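Local coordinates for protein aerobactin synthase IucA (Klebsiella pneumoniae subsp. pneumoniae, PDB 5JM8) that catalyses a step in assembly of the siderophore aerobactin, probably using ATP and magnesium to join citrate to a hydroxylysine derivative, at residues Val354-Pro357 with Gln358-Thr361. Numbering follows the deposited sequence.
Sequences VDQP and QSQT
Gln356 and Ser359 close a type I beta turn, with Pro357 and Gln358 at its two corners. The turn lies at the surface, in the loop between strand 345-350 and strand 360-363. Its closing bond is weak: Ser359 N is 3.4 Å from Gln356 O. The tighter part is on the Gln356 side chain. CG stands anti to the backbone N (chi1 -179°), and the chain then bends at chi2. This folds the amide back against the turn. Gln356 CG packs 3.5 Å from Ser359 CB, and Gln356 OE1 accepts a hydrogen bond from Gln358 N at 3.2 Å. The donor lies in the carbonyl plane, on a lone pair, with a C=O...N angle of 127°. The looser part is the exposed side chain of Gln358. It crosses that of Gln356 at about a right angle, and its NE2 comes no closer than 4.1 Å to Pro357 O. Beyond the turn, Gln360 centres an inverse gamma turn and pairs with strand 431-435 through backbone hydrogen bonding with Met435. A water donates to both Pro357 O and Ser359 O. Ser359 OG and Thr361 OG1 share a hydrogen bond of 3.0 Å.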
loop_
_atom_site.group_PDB
_atom_site.type_symbol
_atom_site.label_atom_id
_atom_site.label_comp_id
_atom_site.label_asym_id
_atom_site.label_seq_id
_atom_site.Cartn_x
_atom_site.Cartn_y
_atom_site.Cartn_z
ATOM N N VAL A 354 4.773 14.500 -1.732
ATOM C CA VAL A 354 3.657 13.939 -2.489
ATOM C C VAL A 354 3.993 12.541 -2.993
ATOM O O VAL A 354 3.117 11.683 -3.102
ATOM C CB VAL A 354 3.266 14.843 -3.690
ATOM C CG1 VAL A 354 4.414 14.946 -4.692
ATOM C CG2 VAL A 354 1.996 14.328 -4.368
ATOM N N ASP A 355 5.268 12.313 -3.284
ATOM C CA ASP A 355 5.707 11.049 -3.867
ATOM C C ASP A 355 6.157 10.031 -2.813
ATOM O O ASP A 355 6.403 8.868 -3.138
ATOM C CB ASP A 355 6.837 11.305 -4.869
ATOM C CG ASP A 355 6.361 12.054 -6.110
ATOM O OD1 ASP A 355 5.192 11.866 -6.513
ATOM O OD2 ASP A 355 7.154 12.833 -6.680
ATOM N N GLN A 356 6.271 10.471 -1.563
ATOM C CA GLN A 356 6.424 9.553 -0.437
ATOM C C GLN A 356 5.723 10.133 0.781
ATOM O O GLN A 356 6.359 10.755 1.632
ATOM C CB GLN A 356 7.895 9.282 -0.116
ATOM C CG GLN A 356 8.094 8.298 1.047
ATOM C CD GLN A 356 7.409 6.960 0.825
ATOM O OE1 GLN A 356 6.277 6.745 1.262
ATOM N NE2 GLN A 356 8.097 6.050 0.143
ATOM N N PRO A 357 4.401 9.936 0.862
ATOM C CA PRO A 357 3.612 10.465 1.978
ATOM C C PRO A 357 3.881 9.743 3.298
ATOM O O PRO A 357 3.474 10.235 4.353
ATOM C CB PRO A 357 2.166 10.246 1.516
ATOM C CG PRO A 357 2.241 9.118 0.557
ATOM C CD PRO A 357 3.558 9.252 -0.135
ATOM N N GLN A 358 4.565 8.603 3.235
ATOM C CA GLN A 358 4.841 7.796 4.422
ATOM C C GLN A 358 6.294 7.892 4.889
ATOM O O GLN A 358 6.735 7.104 5.726
ATOM C CB GLN A 358 4.487 6.333 4.147
ATOM C CG GLN A 358 3.010 6.105 3.903
ATOM C CD GLN A 358 2.170 6.430 5.123
ATOM O OE1 GLN A 358 2.586 6.188 6.256
ATOM N NE2 GLN A 358 0.986 6.991 4.897
ATOM N N SER A 359 7.040 8.854 4.355
ATOM C CA SER A 359 8.414 9.061 4.796
ATOM C C SER A 359 8.413 9.548 6.235
ATOM O O SER A 359 7.431 10.127 6.697
ATOM C CB SER A 359 9.141 10.071 3.906
ATOM O OG SER A 359 8.566 11.357 4.025
ATOM N N GLN A 360 9.517 9.313 6.936
ATOM C CA GLN A 360 9.662 9.790 8.305
ATOM C C GLN A 360 10.190 11.221 8.305
ATOM O O GLN A 360 11.254 11.512 8.845
ATOM C CB GLN A 360 10.587 8.875 9.103
ATOM C CG GLN A 360 10.527 9.106 10.597
ATOM C CD GLN A 360 11.515 8.245 11.360
ATOM O OE1 GLN A 360 12.417 7.641 10.772
ATOM N NE2 GLN A 360 11.352 8.186 12.680
ATOM N N THR A 361 9.427 12.106 7.677
ATOM C CA THR A 361 9.703 13.533 7.708
ATOM C C THR A 361 8.773 14.167 8.733
ATOM O O THR A 361 7.562 14.201 8.533
ATOM C CB THR A 361 9.503 14.175 6.325
ATOM O OG1 THR A 361 10.287 13.468 5.356
ATOM C CG2 THR A 361 9.910 15.647 6.340
HETATM O O HOH W 1 5.774 11.878 5.811
#